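PDB 4P47: TRAP dicarboxylate transporter, DctP subunit from Ochrobactrum anthropi, which probably captures a solute such as a dicarboxylate in the periplasm and delivers it to the membrane subunits of a TRAP transporter. Local coordinates for residues 116-119 and 120-124; 319-322 and 323-327. All blocks are in the same frame, centred on the assembly; numbering follows the deposited sequence.

Contact 1 of 2, residues 116-119 and 120-124; sequences SGEE and ADKVM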
loop_
_atom_site.group_PDB
_atom_site.type_symbol
_atom_site.label_atom_id
_atom_site.label_comp_id
_atom_site.label_asym_id
_atom_site.label_seq_id
_atom_site.Cartn_x
_atom_site.Cartn_y
_atom_site.Cartn_z
ATOM N N SER A 116 10.552 -6.914 1.913
ATOM C CA SER A 116 10.679 -6.102 3.109
ATOM C C SER A 116 10.378 -4.638 2.817
ATOM O O SER A 116 10.455 -4.183 1.667
ATOM C CB SER A 116 12.105 -6.181 3.664
ATOM O OG SER A 116 13.018 -5.523 2.805
ATOM N N GLY A 117 10.084 -3.908 3.879
ATOM C CA GLY A 117 9.863 -2.470 3.792
ATOM C C GLY A 117 11.062 -1.727 3.233
ATOM O O GLY A 117 10.914 -0.786 2.461
ATOM N N GLU A 118 12.257 -2.162 3.625
ATOM C CA GLU A 118 13.500 -1.563 3.169
ATOM C C GLU A 118 13.633 -1.651 1.655
ATOM O O GLU A 118 14.007 -0.682 0.994
ATOM C CB GLU A 118 14.666 -2.291 3.856
ATOM C CG GLU A 118 16.053 -1.850 3.434
ATOM C CD GLU A 118 16.608 -2.664 2.281
ATOM O OE1 GLU A 118 16.236 -3.849 2.139
ATOM O OE2 GLU A 118 17.426 -2.116 1.517
ATOM N N GLU A 119 13.323 -2.820 1.109
ATOM C CA GLU A 119 13.320 -2.987 -0.337
ATOM C C GLU A 119 12.284 -2.081 -0.981
ATOM O O GLU A 119 12.559 -1.429 -1.976
ATOM C CB GLU A 119 13.025 -4.435 -0.744
ATOM C CG GLU A 119 14.132 -5.422 -0.456
ATOM C CD GLU A 119 13.843 -6.805 -1.031
ATOM O OE1 GLU A 119 12.710 -7.045 -1.509
ATOM O OE2 GLU A 119 14.759 -7.654 -1.016
ATOM N N ALA A 120 11.081 -2.050 -0.419
ATOM C CA ALA A 120 10.022 -1.204 -0.966
ATOM C C ALA A 120 10.453 0.260 -1.011
ATOM O O ALA A 120 10.230 0.942 -2.002
ATOM C CB ALA A 120 8.722 -1.347 -0.165
ATOM N N ASP A 121 11.062 0.758 0.065
ATOM C CA ASP A 121 11.475 2.158 0.114
ATOM C C ASP A 121 12.472 2.469 -0.997
ATOM O O ASP A 121 12.406 3.527 -1.616
ATOM C CB ASP A 121 12.170 2.485 1.446
ATOM C CG ASP A 121 11.262 2.361 2.642
ATOM O OD1 ASP A 121 10.030 2.213 2.474
ATOM O OD2 ASP A 121 11.807 2.442 3.778
ATOM N N LYS A 122 13.427 1.574 -1.203
ATOM C CA LYS A 122 14.468 1.784 -2.208
ATOM C C LYS A 122 13.822 1.973 -3.574
ATOM O O LYS A 122 14.177 2.880 -4.336
ATOM C CB LYS A 122 15.434 0.592 -2.269
ATOM C CG LYS A 122 16.411 0.460 -1.111
ATOM C CD LYS A 122 17.078 -0.923 -1.137
ATOM C CE LYS A 122 18.488 -0.885 -0.568
ATOM N NZ LYS A 122 19.040 -2.260 -0.379
ATOM N N VAL A 123 12.877 1.103 -3.896
ATOM C CA VAL A 123 12.273 1.122 -5.217
ATOM C C VAL A 123 11.249 2.264 -5.339
ATOM O O VAL A 123 11.228 2.980 -6.338
ATOM C CB VAL A 123 11.683 -0.251 -5.580
ATOM C CG1 VAL A 123 10.996 -0.206 -6.931
ATOM C CG2 VAL A 123 12.781 -1.297 -5.599
ATOM N N MET A 124 10.420 2.492 -4.326
ATOM C CA MET A 124 9.420 3.569 -4.446
ATOM C C MET A 124 10.056 4.959 -4.458
ATOM O O MET A 124 9.575 5.878 -5.127
ATOM C CB MET A 124 8.370 3.509 -3.339
ATOM C CG MET A 124 7.550 2.235 -3.334
ATOM S SD MET A 124 6.798 1.789 -4.926
ATOM C CE MET A 124 5.823 3.252 -5.277
#
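Glu118, Glu119 and Ala120 carry most of this local contact, in which the first turn of helix 117-125 meets the next. Glu118 has CG anti to its N (chi1 177°), and a turn about CB-CG (chi2 -92°) swings the carboxylate toward Lys122, whose side chain crosses it obliquely. OE2 and NZ form a salt bridge modelled at 2.5 Å, but OE2 also lies too near the lysine chain, so the exact length is doubtful. The i to i+4 spacing also brings Lys122 N to Glu118 O at 3.2 Å, the ordinary helical backbone bond. Lys122 also reaches Glu337, and an alanine here would probably leave both glutamates without their shared cationic mate. Glu119 works mainly through its backbone: its N reaches Ser116 OG at 3.2 Å in a nearly straight N-cap bond (166°), while its O accepts from Val123 N and has Val123 CG2 3.6 Å away. Its own carboxylate takes the N-H of Asn115, just before the cap. Ala120 N bonds in the carbonyl plane to Ser116 O at 3.0 Å, so Ser116 caps with OG and opens the backbone bonding with O; the Ala120 methyl lies 3.5 Å from Gly117 O and also touches Phe114 and Tyr237. With Asp121 held by Arg272 and Arg276, three acidic residues cluster in the opening turns, where the helix dipole is likely to favour their negative charge.

Contact 2 of 2, residues 319-322 and 323-327; sequences IGAE and TVDEL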
loop_
_atom_site.group_PDB
_atom_site.type_symbol
_atom_site.label_atom_id
_atom_site.label_comp_id
_atom_site.label_asym_id
_atom_site.label_seq_id
_atom_site.Cartn_x
_atom_site.Cartn_y
_atom_site.Cartn_z
ATOM N N ILE A 319 0.238 -1.442 -18.677
ATOM C CA ILE A 319 1.131 -0.693 -17.799
ATOM C C ILE A 319 2.192 0.037 -18.635
ATOM O O ILE A 319 2.494 1.215 -18.398
ATOM C CB ILE A 319 1.812 -1.624 -16.765
ATOM C CG1 ILE A 319 0.775 -2.126 -15.752
ATOM C CG2 ILE A 319 2.926 -0.883 -16.045
ATOM C CD1 ILE A 319 1.242 -3.281 -14.868
ATOM N N GLY A 320 2.749 -0.679 -19.604
ATOM C CA GLY A 320 3.780 -0.163 -20.486
ATOM C C GLY A 320 5.121 -0.836 -20.243
ATOM O O GLY A 320 5.580 -0.937 -19.100
ATOM N N ALA A 321 5.764 -1.293 -21.316
ATOM C CA ALA A 321 7.090 -1.888 -21.205
ATOM C C ALA A 321 8.086 -0.964 -20.506
ATOM O O ALA A 321 8.937 -1.421 -19.737
ATOM C CB ALA A 321 7.612 -2.277 -22.595
ATOM N N GLU A 322 7.996 0.334 -20.775
ATOM C CA GLU A 322 8.912 1.289 -20.167
ATOM C C GLU A 322 8.886 1.157 -18.638
ATOM O O GLU A 322 9.916 1.075 -17.971
ATOM C CB GLU A 322 8.544 2.725 -20.580
ATOM C CG GLU A 322 9.458 3.816 -20.010
ATOM C CD GLU A 322 10.747 4.007 -20.801
ATOM O OE1 GLU A 322 10.785 3.649 -21.994
ATOM O OE2 GLU A 322 11.732 4.517 -20.224
ATOM N N THR A 323 7.692 1.182 -18.094
ATOM C CA THR A 323 7.523 1.088 -16.658
ATOM C C THR A 323 7.909 -0.305 -16.142
ATOM O O THR A 323 8.678 -0.429 -15.182
ATOM C CB THR A 323 6.085 1.429 -16.277
ATOM O OG1 THR A 323 5.790 2.786 -16.642
ATOM C CG2 THR A 323 5.853 1.284 -14.801
ATOM N N VAL A 324 7.437 -1.366 -16.798
ATOM C CA VAL A 324 7.728 -2.717 -16.306
ATOM C C VAL A 324 9.218 -3.086 -16.390
ATOM O O VAL A 324 9.762 -3.672 -15.453
ATOM C CB VAL A 324 6.851 -3.753 -17.029
ATOM C CG1 VAL A 324 7.208 -5.162 -16.597
ATOM C CG2 VAL A 324 5.388 -3.466 -16.753
ATOM N N ASP A 325 9.880 -2.785 -17.508
ATOM C CA ASP A 325 11.301 -3.109 -17.637
ATOM C C ASP A 325 12.143 -2.429 -16.578
ATOM O O ASP A 325 13.046 -3.051 -15.991
ATOM C CB ASP A 325 11.843 -2.680 -18.999
ATOM C CG ASP A 325 11.301 -3.504 -20.146
ATOM O OD1 ASP A 325 10.806 -4.629 -19.934
ATOM O OD2 ASP A 325 11.403 -3.006 -21.284
ATOM N N GLU A 326 11.855 -1.152 -16.328
ATOM C CA GLU A 326 12.565 -0.378 -15.307
ATOM C C GLU A 326 12.381 -1.008 -13.927
ATOM O O GLU A 326 13.343 -1.209 -13.170
ATOM C CB GLU A 326 12.058 1.066 -15.295
ATOM C CG GLU A 326 12.546 1.901 -14.096
ATOM C CD GLU A 326 12.165 3.378 -14.195
ATOM O OE1 GLU A 326 10.955 3.697 -14.173
ATOM O OE2 GLU A 326 13.085 4.222 -14.295
ATOM N N LEU A 327 11.136 -1.326 -13.609
ATOM C CA LEU A 327 10.807 -1.983 -12.350
ATOM C C LEU A 327 11.572 -3.300 -12.208
ATOM O O LEU A 327 12.220 -3.555 -11.185
ATOM C CB LEU A 327 9.303 -2.222 -12.288
ATOM C CG LEU A 327 8.789 -2.982 -11.070
ATOM C CD1 LEU A 327 9.161 -2.255 -9.776
ATOM C CD2 LEU A 327 7.297 -3.175 -11.165
HETATM O O HOH W 1 5.068 2.404 -18.959
#
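Ile319 and Thr323 meet across a glycine break: helix 316-319 ends, Gly320 leaves helical geometry with positive phi (112°), and the same residue is the N-cap of helix 321-336. A side-chain carbon at Gly320 would press against the carbonyl O of Ile319, which explains the glycine. Thr323 records the turn atom by atom. Its CB sits 3.7 Å from Gly320 O, in the first turn of the new helix. From there the two branches diverge. CG2, anti to the backbone N because chi1 is -63°, meets Ile319 CG2 at 3.8 Å, the two side chains crossing at about a right angle. OG1 points to a water 2.5 Å away, a short hydrogen bond whose direction is not settled. That water donates to Ile319 O at 2.9 Å, so the last carbonyl of the old helix is joined to the new one through solvent. Beyond these segments Thr323 also touches Phe128 of helix 127-133, together with Ala104 and Arg135. The outer side differs: Asp325 N bonds to Ala321 O at 2.8 Å, and the carboxylate of Asp325 lies back over that same turn. Glu326 instead faces helix 127-133, making a weak hydrogen bond to Asn131. Val324 N donates to Gly320 O at 3.0 Å, almost straight (172°). Val324 CG2, held beside its own backbone N, lies 3.6 Å from Ile319 CG2.

Overall arrangement
Contacts 1 and 2 are both helix N-terminal turns, with centres about 18 Å apart, and contact 1 comes first along the chain. They touch directly: Val123 CG1 packs on Leu327 CD1 at 4.0 Å, so the far end of each segment pair faces the other. Helix 321-336 continues this meeting, since Val123 also touches Val334 and Lys122 pairs with Glu337 just past its end. Contact 1 lies deeper, its centre about 12 Å from the centre of the chain against about 19 Å for contact 2. Leu327, which meets Val123, also touches Phe128 of helix 127-133. In this crystal the C-terminus that follows helix 321-336 occupies the ligand-binding pocket.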